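Local coordinates for catalytic domain of the nuclear inclusion protein A (nia) (Tobacco etch virus, PDB 1LVM) that cleaves peptide bonds with narrow sequence specificity as a chymotrypsin-type cysteine protease, probably processing the viral polyprotein, at residues 17-22 with 116-121; 61-66 with 91-96; 83-88 with 195-200; 145-150 with 174-179; 210-215 with 224-229. The protein carries 1 engineered substitution. All blocks are in the same frame, centred on the assembly; numbering follows the deposited sequence.

Interaction 1 (17-22 with 116-121); sequences RDYNPI and RICLVT
Y19 and I22 lay their side chains on C118 and V120, alternate residues on one side of strand 116-121, and no hydrogen bond joins the two segments. The apolar part centres on V120, whose two methyls are shared out: CG2 meets Y19 CD1 at 3.7 Å, while CG1, anti to the backbone N (chi1 175°), faces I22 CG2 at 4.1 Å. The second kind of contact is sulfur-aromatic. C118 SG stands 4.4 Å from the centroid of the Y19 ring, 38° off its normal, an oblique approach, and comes as near to the hydroxyl OH as to the ring carbon CE1. R17 CG lies above one face of the same ring, toward its rim. Polar bonds stay within 17-22, where D18 caps the short helix: OD1 accepts from N20 N at 2.9 Å and from N20 ND2 at 2.6 Å, the two donors arriving from opposite faces of the carboxylate plane. N20 is gripped again through OD1, by S131 OG. The helical turn 20-23 thus leans on the C-terminal barrel, with I22 also touching P162 and V164 of the neighbouring strand 162-165 and I171 of strand 171-179, while C118 packs on V133 of strand 130-142.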
# COMPACT_ATOMS: atom_id res chain seq x y z
N ARG A 17 -14.35 -3.61 -14.70
CA ARG A 17 -13.61 -4.60 -13.90
C ARG A 17 -14.18 -4.49 -12.46
O ARG A 17 -14.54 -3.40 -12.01
CB ARG A 17 -12.14 -4.28 -13.84
CG ARG A 17 -11.39 -5.34 -13.03
CD ARG A 17 -9.83 -5.18 -13.09
NE ARG A 17 -9.28 -5.27 -14.43
CZ ARG A 17 -8.94 -6.41 -15.06
NH1 ARG A 17 -9.09 -7.57 -14.49
NH2 ARG A 17 -8.47 -6.36 -16.30
N ASP A 18 -14.25 -5.62 -11.76
CA ASP A 18 -14.77 -5.59 -10.40
C ASP A 18 -13.55 -5.40 -9.48
O ASP A 18 -12.75 -6.31 -9.36
CB ASP A 18 -15.44 -6.93 -10.06
CG ASP A 18 -16.19 -6.88 -8.78
OD1 ASP A 18 -15.99 -5.92 -8.00
OD2 ASP A 18 -17.03 -7.80 -8.55
N TYR A 19 -13.45 -4.24 -8.81
CA TYR A 19 -12.31 -3.97 -7.96
C TYR A 19 -12.68 -4.28 -6.52
O TYR A 19 -11.88 -4.07 -5.61
CB TYR A 19 -11.88 -2.48 -8.09
CG TYR A 19 -11.26 -2.17 -9.41
CD1 TYR A 19 -9.92 -2.50 -9.67
CD2 TYR A 19 -12.02 -1.59 -10.48
CE1 TYR A 19 -9.37 -2.25 -10.91
CE2 TYR A 19 -11.42 -1.37 -11.73
CZ TYR A 19 -10.15 -1.68 -11.94
OH TYR A 19 -9.55 -1.47 -13.18
N ASN A 20 -13.90 -4.75 -6.29
CA ASN A 20 -14.32 -5.02 -4.91
C ASN A 20 -13.49 -6.10 -4.23
O ASN A 20 -13.30 -6.02 -3.02
CB ASN A 20 -15.81 -5.32 -4.89
CG ASN A 20 -16.60 -4.06 -5.28
OD1 ASN A 20 -16.72 -3.09 -4.48
ND2 ASN A 20 -17.11 -4.06 -6.52
N PRO A 21 -12.98 -7.11 -4.99
CA PRO A 21 -12.18 -8.13 -4.31
C PRO A 21 -10.91 -7.50 -3.74
O PRO A 21 -10.37 -7.95 -2.74
CB PRO A 21 -11.88 -9.13 -5.41
CG PRO A 21 -13.18 -9.07 -6.28
CD PRO A 21 -13.41 -7.57 -6.33
N ILE A 22 -10.40 -6.48 -4.41
CA ILE A 22 -9.22 -5.79 -3.88
C ILE A 22 -9.64 -4.83 -2.76
O ILE A 22 -9.07 -4.84 -1.64
CB ILE A 22 -8.48 -4.98 -4.99
CG1 ILE A 22 -7.74 -5.93 -5.89
CG2 ILE A 22 -7.48 -4.01 -4.32
CD1 ILE A 22 -7.18 -5.26 -7.19
N ARG A 116 -1.10 1.10 -18.06
CA ARG A 116 -2.16 1.87 -17.45
C ARG A 116 -2.58 1.32 -16.07
O ARG A 116 -2.86 0.14 -15.96
CB ARG A 116 -3.42 1.86 -18.34
CG ARG A 116 -3.15 2.51 -19.74
CD ARG A 116 -4.36 2.30 -20.68
NE ARG A 116 -5.53 3.09 -20.27
CZ ARG A 116 -5.71 4.39 -20.51
NH1 ARG A 116 -4.80 5.10 -21.20
NH2 ARG A 116 -6.81 5.01 -20.06
N ILE A 117 -2.60 2.20 -15.07
CA ILE A 117 -2.96 1.80 -13.72
C ILE A 117 -3.98 2.73 -13.13
O ILE A 117 -4.15 3.86 -13.63
CB ILE A 117 -1.70 1.77 -12.80
CG1 ILE A 117 -1.04 3.17 -12.72
CG2 ILE A 117 -0.69 0.74 -13.37
CD1 ILE A 117 0.28 3.23 -11.79
N CYS A 118 -4.70 2.26 -12.10
CA CYS A 118 -5.60 3.13 -11.38
C CYS A 118 -5.33 2.85 -9.89
O CYS A 118 -4.66 1.89 -9.49
CB CYS A 118 -7.10 2.87 -11.74
SG CYS A 118 -7.60 1.14 -11.32
N LEU A 119 -5.79 3.77 -9.08
CA LEU A 119 -5.62 3.69 -7.66
C LEU A 119 -6.94 3.27 -7.05
O LEU A 119 -7.97 3.90 -7.28
CB LEU A 119 -5.20 5.05 -7.12
CG LEU A 119 -4.90 5.13 -5.61
CD1 LEU A 119 -3.61 4.44 -5.33
CD2 LEU A 119 -4.76 6.57 -5.17
N VAL A 120 -6.87 2.26 -6.19
CA VAL A 120 -8.06 1.71 -5.56
C VAL A 120 -8.07 1.92 -4.09
O VAL A 120 -7.03 1.74 -3.46
CB VAL A 120 -8.16 0.18 -5.88
CG1 VAL A 120 -9.42 -0.49 -5.08
CG2 VAL A 120 -8.39 0.08 -7.42
N THR A 121 -9.20 2.35 -3.55
CA THR A 121 -9.28 2.54 -2.14
C THR A 121 -10.62 2.06 -1.62
O THR A 121 -11.42 1.52 -2.35
CB THR A 121 -9.01 4.03 -1.77
OG1 THR A 121 -10.04 4.90 -2.26
CG2 THR A 121 -7.70 4.48 -2.39

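Interaction 2 (61-66 with 91-96); sequences GTLLVQ and IIIRMP
I93 and M95 meet L63 and V65 inside the N-terminal barrel of this chymotrypsin-like fold, a case of two strands that are not neighbours in the sheet closing on each other across its interior. Strands 26-33, 36-45 and 48-51 intervene between them in the sheet order, and the backbones accordingly stay far apart, 11.1 Å from L63 CA to I93 CA. Side chains alone bridge the gap. Along 91-96, I93 comes first: its extended arm (chi2 172°) points CD1 at L63 CD2, 4.3 Å away, a light touch between methyls. L80 packs on I93 from one of the loops, and V74 and T77 flank L63, so this pair belongs to a wider apolar cluster. At R94 the strand ends, its side chain lying against F48 and leaving the contact to the next residue. M95 follows, and because it packs on an apolar side chain of the bound peptide as well as on V65, it links the barrel interior to the peptide-binding surface. Its chain is bent at both chi2 and chi3 (-64° and -71°), a curl that carries the terminal methyl inward to V65, which also packs on C27, L29 and I49. The walk culminates there, M95 and V65 meeting tip to tip, CE to CG2, at 3.9 Å.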
# COMPACT_ATOMS: atom_id res chain seq x y z
N GLY A 61 3.80 1.81 20.58
CA GLY A 61 2.44 2.18 20.97
C GLY A 61 1.45 1.17 20.53
O GLY A 61 1.68 -0.03 20.72
N THR A 62 0.34 1.66 19.95
CA THR A 62 -0.76 0.80 19.55
C THR A 62 -1.05 0.87 18.05
O THR A 62 -0.71 1.82 17.40
CB THR A 62 -2.08 1.21 20.28
OG1 THR A 62 -2.49 2.54 19.85
CG2 THR A 62 -1.86 1.21 21.81
N LEU A 63 -1.67 -0.18 17.52
CA LEU A 63 -2.04 -0.13 16.10
C LEU A 63 -3.52 -0.38 15.96
O LEU A 63 -4.00 -1.48 16.32
CB LEU A 63 -1.30 -1.20 15.26
CG LEU A 63 -1.60 -1.12 13.75
CD1 LEU A 63 -0.98 0.21 13.17
CD2 LEU A 63 -0.99 -2.32 13.01
N LEU A 64 -4.26 0.61 15.43
CA LEU A 64 -5.71 0.39 15.23
C LEU A 64 -5.86 -0.08 13.80
O LEU A 64 -5.35 0.55 12.88
CB LEU A 64 -6.47 1.69 15.40
CG LEU A 64 -8.00 1.63 15.50
CD1 LEU A 64 -8.42 0.79 16.72
CD2 LEU A 64 -8.51 3.05 15.67
N VAL A 65 -6.59 -1.18 13.59
CA VAL A 65 -6.75 -1.73 12.23
C VAL A 65 -8.23 -1.82 11.88
O VAL A 65 -8.97 -2.59 12.48
CB VAL A 65 -6.22 -3.13 12.15
CG1 VAL A 65 -6.41 -3.66 10.71
CG2 VAL A 65 -4.73 -3.16 12.53
N GLN A 66 -8.65 -0.97 10.95
CA GLN A 66 -10.04 -0.96 10.50
C GLN A 66 -10.17 -1.79 9.21
O GLN A 66 -9.46 -1.52 8.25
CB GLN A 66 -10.50 0.48 10.29
CG GLN A 66 -11.92 0.44 9.73
CD GLN A 66 -12.74 1.64 10.09
OE1 GLN A 66 -12.21 2.76 10.17
NE2 GLN A 66 -14.06 1.42 10.31
N ILE A 91 6.43 -3.13 3.81
CA ILE A 91 6.73 -4.07 4.90
C ILE A 91 5.53 -4.99 5.01
O ILE A 91 4.44 -4.63 4.58
CB ILE A 91 6.89 -3.23 6.25
CG1 ILE A 91 7.45 -4.09 7.43
CG2 ILE A 91 5.54 -2.57 6.67
CD1 ILE A 91 7.76 -3.21 8.65
N ILE A 92 5.74 -6.19 5.54
CA ILE A 92 4.53 -7.06 5.72
C ILE A 92 4.38 -7.31 7.20
O ILE A 92 5.35 -7.66 7.86
CB ILE A 92 4.66 -8.42 5.03
CG1 ILE A 92 5.03 -8.22 3.57
CG2 ILE A 92 3.33 -9.23 5.20
CD1 ILE A 92 5.44 -9.55 2.84
N ILE A 93 3.19 -7.05 7.72
CA ILE A 93 2.87 -7.30 9.14
C ILE A 93 2.15 -8.63 9.25
O ILE A 93 1.21 -8.90 8.45
CB ILE A 93 1.87 -6.28 9.61
CG1 ILE A 93 2.47 -4.89 9.48
CG2 ILE A 93 1.43 -6.53 11.04
CD1 ILE A 93 1.39 -3.81 9.76
N ARG A 94 2.57 -9.47 10.19
CA ARG A 94 1.81 -10.71 10.36
C ARG A 94 0.84 -10.41 11.52
O ARG A 94 1.28 -10.09 12.63
CB ARG A 94 2.75 -11.88 10.69
CG ARG A 94 1.99 -13.18 10.79
CD ARG A 94 2.85 -14.42 11.11
NE ARG A 94 1.91 -15.52 11.14
CZ ARG A 94 1.75 -16.42 10.18
NH1 ARG A 94 2.50 -16.38 9.09
NH2 ARG A 94 0.78 -17.33 10.27
N MET A 95 -0.46 -10.49 11.30
CA MET A 95 -1.39 -10.22 12.38
C MET A 95 -1.52 -11.48 13.29
O MET A 95 -1.35 -12.62 12.85
CB MET A 95 -2.76 -9.83 11.81
CG MET A 95 -2.71 -8.50 11.03
SD MET A 95 -2.28 -7.10 12.11
CE MET A 95 -3.71 -6.89 13.14
N PRO A 96 -1.85 -11.25 14.54
CA PRO A 96 -1.99 -12.36 15.50
C PRO A 96 -3.16 -13.27 15.11
O PRO A 96 -4.02 -12.85 14.35
CB PRO A 96 -2.20 -11.65 16.82
CG PRO A 96 -2.83 -10.32 16.43
CD PRO A 96 -2.02 -9.95 15.19

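Interaction 3 (83-88 with 195-200); sequences HLIDGR and MELLTN
The imidazole of H83 carries L197 CD1 over one face, 3.9 Å from the ring centroid and 28° off the normal, a CH-pi contact, while I85 CD1 lies in the ring plane at an edge. In the chymotrypsin-like fold this pairing joins strand 81-84 of the N-terminal barrel to helix 194-199, which follows the last strand of the C-terminal barrel and leads the chain back to the first. L197 divides its fork: CD1 rests on the ring, and CD2 sits 3.6 Å from H83 NE2 and 3.7 Å from I85 CD1. Chi2 of I85 (-66°) folds its CD1 back toward the helix. The rotation of the imidazole is held from outside, ND1 being hydrogen-bonded to Q205 N. Beyond I85 the chain folds into a type II turn closed by R88 N to I85 O, and K53 NZ bonds the carbonyls of both I85 and R88. Side chains at its C-terminal end close the helix. T199 OG1 donates to M195 O at 2.7 Å, and N200 ND2, just past the last turn and with its partner close to the amide plane, reaches the anti lone pair of E196 OE1 at 3.0 Å.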
# COMPACT_ATOMS: atom_id res chain seq x y z
N HIS A 83 8.04 -8.30 8.28
CA HIS A 83 8.98 -8.76 7.27
C HIS A 83 9.30 -7.54 6.41
O HIS A 83 8.44 -6.95 5.72
CB HIS A 83 8.46 -9.91 6.38
CG HIS A 83 9.38 -10.18 5.23
ND1 HIS A 83 10.23 -11.27 5.18
CD2 HIS A 83 9.57 -9.50 4.08
CE1 HIS A 83 10.91 -11.24 4.04
NE2 HIS A 83 10.52 -10.17 3.35
N LEU A 84 10.55 -7.12 6.45
CA LEU A 84 10.98 -5.92 5.69
C LEU A 84 11.30 -6.22 4.24
O LEU A 84 11.90 -7.23 3.96
CB LEU A 84 12.28 -5.35 6.31
CG LEU A 84 12.23 -5.09 7.81
CD1 LEU A 84 13.63 -4.77 8.40
CD2 LEU A 84 11.37 -3.92 7.97
N ILE A 85 10.89 -5.31 3.33
CA ILE A 85 11.23 -5.43 1.94
C ILE A 85 12.44 -4.46 1.74
O ILE A 85 12.38 -3.23 1.81
CB ILE A 85 10.04 -4.96 0.99
CG1 ILE A 85 8.72 -5.68 1.37
CG2 ILE A 85 10.42 -5.27 -0.50
CD1 ILE A 85 8.76 -7.16 1.11
N ASP A 86 13.59 -5.08 1.56
CA ASP A 86 14.86 -4.41 1.41
C ASP A 86 14.84 -3.23 0.43
O ASP A 86 14.45 -3.37 -0.73
CB ASP A 86 15.86 -5.48 0.89
CG ASP A 86 17.28 -5.25 1.35
OD1 ASP A 86 17.58 -4.17 1.88
OD2 ASP A 86 18.11 -6.18 1.16
N GLY A 87 15.27 -2.07 0.90
CA GLY A 87 15.38 -0.92 0.03
C GLY A 87 14.13 -0.27 -0.51
O GLY A 87 14.27 0.65 -1.30
N ARG A 88 12.94 -0.72 -0.07
CA ARG A 88 11.61 -0.21 -0.57
C ARG A 88 10.79 0.26 0.64
O ARG A 88 10.97 -0.22 1.76
CB ARG A 88 10.75 -1.34 -1.22
CG ARG A 88 11.20 -1.72 -2.65
CD ARG A 88 10.44 -2.88 -3.29
NE ARG A 88 10.38 -2.75 -4.78
CZ ARG A 88 11.34 -3.20 -5.57
NH1 ARG A 88 12.39 -3.77 -5.03
NH2 ARG A 88 11.25 -3.10 -6.91
N MET A 195 4.83 -12.95 -5.08
CA MET A 195 3.87 -14.02 -4.76
C MET A 195 4.59 -15.14 -4.00
O MET A 195 4.03 -15.74 -3.09
CB MET A 195 3.20 -14.59 -6.02
CG MET A 195 2.28 -13.60 -6.79
SD MET A 195 1.12 -12.77 -5.73
CE MET A 195 0.10 -14.18 -5.09
N GLU A 196 5.83 -15.42 -4.39
CA GLU A 196 6.60 -16.47 -3.67
C GLU A 196 6.73 -16.07 -2.18
O GLU A 196 6.53 -16.86 -1.25
CB GLU A 196 8.03 -16.62 -4.26
CG GLU A 196 8.77 -17.88 -3.74
CD GLU A 196 7.98 -19.12 -4.11
OE1 GLU A 196 8.02 -20.10 -3.33
OE2 GLU A 196 7.31 -19.13 -5.18
N LEU A 197 7.09 -14.81 -1.97
CA LEU A 197 7.26 -14.34 -0.60
C LEU A 197 5.97 -14.47 0.22
O LEU A 197 6.02 -14.86 1.38
CB LEU A 197 7.74 -12.87 -0.62
CG LEU A 197 7.83 -12.22 0.77
CD1 LEU A 197 8.90 -12.98 1.65
CD2 LEU A 197 8.26 -10.79 0.56
N LEU A 198 4.82 -14.16 -0.37
CA LEU A 198 3.58 -14.27 0.39
C LEU A 198 3.11 -15.66 0.67
O LEU A 198 2.33 -15.83 1.59
CB LEU A 198 2.40 -13.55 -0.36
CG LEU A 198 2.59 -12.06 -0.64
CD1 LEU A 198 1.39 -11.57 -1.50
CD2 LEU A 198 2.61 -11.23 0.66
N THR A 199 3.56 -16.62 -0.14
CA THR A 199 3.09 -18.01 -0.04
C THR A 199 4.11 -19.05 0.37
O THR A 199 3.78 -20.22 0.40
CB THR A 199 2.55 -18.43 -1.35
OG1 THR A 199 3.61 -18.32 -2.32
CG2 THR A 199 1.42 -17.52 -1.76
N ASN A 200 5.34 -18.64 0.70
CA ASN A 200 6.40 -19.60 1.06
C ASN A 200 7.06 -19.13 2.36
O ASN A 200 7.87 -18.18 2.41
CB ASN A 200 7.43 -19.68 -0.12
CG ASN A 200 8.65 -20.54 0.20
OD1 ASN A 200 8.90 -20.88 1.35
ND2 ASN A 200 9.46 -20.87 -0.84

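Interaction 4 (145-150 with 174-179); sequences GIFWKH and IHSASN
H150 turns the edge of its ring to H175, and its CE1 comes within 3.1 Å of H175 ND1, a notably short approach. The nitrogen lies near the plane of the H150 ring, and the two rings are turned 72° against each other with centroids 5.2 Å apart, so neither covers the face of the other. A chi1 of 82° sets the H150 ring over its own backbone and so brings CE1 to H175. A177 N sits above one face of H175, offset toward the rim. The far nitrogen, H175 NE2, hydrogen-bonds a polar side chain of the bound peptide, consistent with the S1 pocket of a chymotrypsin-like viral cysteine protease that favours glutamine at P1. Strands 147-150 and 171-179 belong to the C-terminal barrel, with strand 185-189 between them in the sheet. S176 and A177 both face Y186 there in a classic beta bulge. S176 CB touches the edge of the F147 ring in its plane, 3.8 Å from CE1, while S176 OG is hydrogen-bonded to T188 OG1 and D89 OD2. From the bulge onward, A177, S178 and N179 pair as an antiparallel ladder with the bound peptide, and N179 ND2 bonds one of its acidic side chains.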
# COMPACT_ATOMS: atom_id res chain seq x y z
N GLY A 145 13.83 1.67 -10.39
CA GLY A 145 12.57 0.94 -10.36
C GLY A 145 12.00 0.74 -8.96
O GLY A 145 10.99 0.04 -8.81
N ILE A 146 12.61 1.34 -7.92
CA ILE A 146 12.03 1.16 -6.56
C ILE A 146 10.73 1.95 -6.48
O ILE A 146 9.63 1.41 -6.17
CB ILE A 146 13.00 1.64 -5.48
CG1 ILE A 146 14.25 0.77 -5.56
CG2 ILE A 146 12.32 1.66 -4.10
CD1 ILE A 146 13.99 -0.67 -5.46
N PHE A 147 10.83 3.24 -6.72
CA PHE A 147 9.65 4.06 -6.80
C PHE A 147 9.29 4.17 -8.29
O PHE A 147 10.19 4.18 -9.16
CB PHE A 147 9.91 5.48 -6.28
CG PHE A 147 10.04 5.58 -4.80
CD1 PHE A 147 8.90 5.58 -3.99
CD2 PHE A 147 11.30 5.72 -4.21
CE1 PHE A 147 9.01 5.74 -2.60
CE2 PHE A 147 11.42 5.86 -2.84
CZ PHE A 147 10.27 5.88 -2.03
N TRP A 148 7.99 4.20 -8.57
CA TRP A 148 7.45 4.39 -9.95
C TRP A 148 6.59 5.63 -9.90
O TRP A 148 5.96 5.94 -8.90
CB TRP A 148 6.63 3.21 -10.44
CG TRP A 148 7.48 2.10 -10.94
CD1 TRP A 148 8.50 1.48 -10.26
CD2 TRP A 148 7.42 1.50 -12.24
NE1 TRP A 148 9.06 0.53 -11.05
CE2 TRP A 148 8.41 0.52 -12.28
CE3 TRP A 148 6.61 1.70 -13.39
CZ2 TRP A 148 8.64 -0.26 -13.39
CZ3 TRP A 148 6.83 0.89 -14.53
CH2 TRP A 148 7.84 -0.07 -14.51
N LYS A 149 6.58 6.39 -11.00
CA LYS A 149 5.79 7.60 -11.10
C LYS A 149 4.35 7.31 -11.50
O LYS A 149 4.08 6.41 -12.31
CB LYS A 149 6.38 8.52 -12.22
CG LYS A 149 7.89 8.94 -12.06
CD LYS A 149 8.40 9.88 -13.29
CE LYS A 149 9.91 10.26 -13.33
NZ LYS A 149 10.35 10.99 -14.64
N HIS A 150 3.43 8.12 -10.98
CA HIS A 150 2.06 7.98 -11.41
C HIS A 150 1.48 9.37 -11.33
O HIS A 150 2.03 10.23 -10.63
CB HIS A 150 1.28 6.92 -10.57
CG HIS A 150 0.74 7.41 -9.26
ND1 HIS A 150 1.30 7.06 -8.04
CD2 HIS A 150 -0.30 8.23 -8.98
CE1 HIS A 150 0.62 7.64 -7.06
NE2 HIS A 150 -0.36 8.36 -7.61
N ILE A 174 2.16 0.17 -4.15
CA ILE A 174 1.34 0.90 -3.20
C ILE A 174 1.72 2.35 -3.17
O ILE A 174 2.88 2.68 -3.26
CB ILE A 174 1.46 0.30 -1.73
CG1 ILE A 174 2.93 0.39 -1.23
CG2 ILE A 174 1.02 -1.22 -1.75
CD1 ILE A 174 2.97 -0.18 0.27
N HIS A 175 0.75 3.23 -2.99
CA HIS A 175 1.09 4.66 -3.02
C HIS A 175 2.05 5.01 -1.86
O HIS A 175 1.83 4.58 -0.73
CB HIS A 175 -0.16 5.51 -2.89
CG HIS A 175 0.14 6.98 -2.90
ND1 HIS A 175 0.80 7.58 -3.96
CD2 HIS A 175 -0.02 7.94 -1.96
CE1 HIS A 175 1.04 8.84 -3.65
NE2 HIS A 175 0.56 9.08 -2.45
N SER A 176 3.06 5.84 -2.12
CA SER A 176 4.00 6.21 -1.04
C SER A 176 4.26 7.69 -0.85
O SER A 176 4.23 8.23 0.27
CB SER A 176 5.41 5.60 -1.27
OG SER A 176 5.45 4.23 -0.94
N ALA A 177 4.45 8.39 -1.96
CA ALA A 177 4.92 9.77 -1.72
C ALA A 177 4.67 10.74 -2.86
O ALA A 177 4.23 10.35 -3.92
CB ALA A 177 6.48 9.69 -1.47
N SER A 178 4.96 12.02 -2.60
CA SER A 178 4.83 13.03 -3.62
C SER A 178 6.00 14.01 -3.49
O SER A 178 6.72 13.99 -2.46
CB SER A 178 3.50 13.77 -3.44
OG SER A 178 3.33 14.68 -4.49
N ASN A 179 6.22 14.83 -4.54
CA ASN A 179 7.24 15.90 -4.45
C ASN A 179 6.59 17.02 -3.64
O ASN A 179 5.38 16.98 -3.36
CB ASN A 179 7.69 16.43 -5.81
CG ASN A 179 6.54 16.90 -6.71
OD1 ASN A 179 5.37 16.97 -6.32
ND2 ASN A 179 6.90 17.26 -7.93

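Interaction 5 (210-215 with 224-229); sequences WRLNAD and VFMDKP. Engineered in segment 224-229: D227 (natural residue Ser).
D215 and M226 face each other just beyond the open end of the beta hairpin formed by strands 216-219 and 222-225, where the carbonyl of D215 gathers the close part of the contact. M226 N donates to D215 O at 2.9 Å, nearly straight (166° at the hydrogen), though from 36° out of the carbonyl plane. D215 O also takes a CA-H...O contact from F225 CA at 3.5 Å, and M226 CG lies 3.4 Å from this same D215 O. Bends at chi2 and chi3 then swing the methionine methyl back along 210-215: M226 CE packs on L212 CD1 at 3.6 Å and passes A214 O at a looser distance. L212 is backed by W219 of the hairpin. V224 and F225 pair in parallel with the bound peptide, and M226 touches one of its aromatic side chains, so this corner lies beside the binding cleft. The other side is looser and faces solvent. There D215 OD1 forms a salt bridge with R57 and stays 5.3 Å from OD2 of D227, an engineered residue; the salt bridge to R57 probably offsets much of any repulsion. Water 1 spans the exposed flank, donating to D215 O at 2.9 Å and accepting from D227 N at 3.2 Å.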
# COMPACT_ATOMS: atom_id res chain seq x y z
N TRP A 210 10.84 -3.61 15.15
CA TRP A 210 11.60 -2.73 14.22
C TRP A 210 11.00 -1.35 13.93
O TRP A 210 9.78 -1.23 13.79
CB TRP A 210 11.84 -3.52 12.92
CG TRP A 210 12.67 -2.80 11.86
CD1 TRP A 210 14.02 -2.86 11.70
CD2 TRP A 210 12.19 -1.80 10.93
NE1 TRP A 210 14.43 -1.94 10.74
CE2 TRP A 210 13.32 -1.28 10.25
CE3 TRP A 210 10.92 -1.28 10.62
CZ2 TRP A 210 13.22 -0.27 9.27
CZ3 TRP A 210 10.81 -0.29 9.65
CH2 TRP A 210 11.95 0.21 8.98
N ARG A 211 11.86 -0.31 13.83
CA ARG A 211 11.39 1.01 13.46
C ARG A 211 12.46 1.73 12.70
O ARG A 211 13.64 1.28 12.65
CB ARG A 211 11.09 1.88 14.69
CG ARG A 211 12.31 2.04 15.57
CD ARG A 211 11.94 3.14 16.57
NE ARG A 211 12.80 3.13 17.73
CZ ARG A 211 13.82 3.93 17.93
NH1 ARG A 211 14.12 4.86 17.01
NH2 ARG A 211 14.54 3.78 19.03
N LEU A 212 12.07 2.83 12.12
CA LEU A 212 13.03 3.72 11.43
C LEU A 212 13.66 4.61 12.54
O LEU A 212 13.16 4.70 13.66
CB LEU A 212 12.32 4.57 10.40
CG LEU A 212 11.99 3.87 9.07
CD1 LEU A 212 11.06 4.76 8.20
CD2 LEU A 212 13.28 3.56 8.31
N ASN A 213 14.78 5.25 12.27
CA ASN A 213 15.43 6.05 13.29
C ASN A 213 15.68 7.46 12.83
O ASN A 213 16.48 8.17 13.45
CB ASN A 213 16.76 5.41 13.68
N ALA A 214 15.01 7.90 11.77
CA ALA A 214 15.25 9.25 11.28
C ALA A 214 14.05 9.83 10.60
O ALA A 214 13.09 9.14 10.32
CB ALA A 214 16.43 9.25 10.33
N ASP A 215 14.13 11.12 10.30
CA ASP A 215 13.01 11.82 9.66
C ASP A 215 13.10 11.89 8.13
O ASP A 215 12.25 12.50 7.49
CB ASP A 215 12.86 13.21 10.27
CG ASP A 215 12.40 13.15 11.72
OD1 ASP A 215 11.49 12.34 12.02
OD2 ASP A 215 12.94 13.92 12.54
N VAL A 224 13.54 10.88 0.91
CA VAL A 224 12.16 11.02 1.25
C VAL A 224 12.01 11.45 2.72
O VAL A 224 12.61 10.84 3.59
CB VAL A 224 11.36 9.65 1.08
CG1 VAL A 224 9.82 9.97 1.11
CG2 VAL A 224 11.79 8.95 -0.24
N PHE A 225 11.24 12.50 2.95
CA PHE A 225 11.02 12.98 4.30
C PHE A 225 9.71 12.44 4.86
O PHE A 225 8.75 12.24 4.13
CB PHE A 225 10.95 14.49 4.33
CG PHE A 225 12.22 15.16 3.92
CD1 PHE A 225 12.51 15.34 2.58
CD2 PHE A 225 13.15 15.57 4.88
CE1 PHE A 225 13.72 15.93 2.18
CE2 PHE A 225 14.37 16.17 4.49
CZ PHE A 225 14.65 16.35 3.13
N MET A 226 9.67 12.27 6.18
CA MET A 226 8.47 11.82 6.87
C MET A 226 7.33 12.84 6.78
O MET A 226 6.17 12.45 6.63
CB MET A 226 8.80 11.58 8.34
CG MET A 226 9.79 10.46 8.54
SD MET A 226 9.30 8.76 7.89
CE MET A 226 10.83 8.25 7.22
N ASP A 227 7.67 14.13 6.88
CA ASP A 227 6.69 15.24 6.81
C ASP A 227 7.13 16.25 5.73
O ASP A 227 8.32 16.36 5.45
CB ASP A 227 6.61 16.02 8.14
CG ASP A 227 6.63 15.12 9.39
OD1 ASP A 227 5.79 14.18 9.48
OD2 ASP A 227 7.47 15.35 10.29
N LYS A 228 6.18 17.00 5.16
CA LYS A 228 6.48 18.03 4.14
C LYS A 228 6.93 19.28 4.94
O LYS A 228 6.91 19.22 6.16
CB LYS A 228 5.21 18.31 3.32
CG LYS A 228 5.45 18.56 1.82
CD LYS A 228 4.28 19.31 1.17
CE LYS A 228 2.95 18.59 1.42
NZ LYS A 228 1.81 19.15 0.64
N PRO A 229 7.31 20.41 4.29
CA PRO A 229 7.76 21.64 4.95
C PRO A 229 7.97 21.63 6.46
O PRO A 229 8.59 22.55 7.00
CB PRO A 229 6.70 22.64 4.52
CG PRO A 229 6.57 22.30 3.05
CD PRO A 229 6.85 20.78 2.93
O HOH W 1 10.63 14.82 7.91

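Interactions 1 and 4 belong to the C-terminal barrel and touch where I117 CD1 meets H150 CB at 4.0 Å. Interactions 2 and 3 share adjacent strands of the N-terminal sheet: I92 O and H83 N lie 2.8 Å apart, probably a hydrogen bond, and I92 packs on L197. Between the barrels, R88 and G87 of interaction 3 pack on I146 of interaction 4. Interactions 2, 4 and 5 all border the bound peptide: it is flanked by an antiparallel strand from interaction 4 and a parallel one from interaction 5, whose centres are about 16 Å apart, and touched by interaction 2. F147 and A177 of interaction 4 pack on V224 of interaction 5. Interaction 1 lies farthest from interaction 5, about 29 Å between centres.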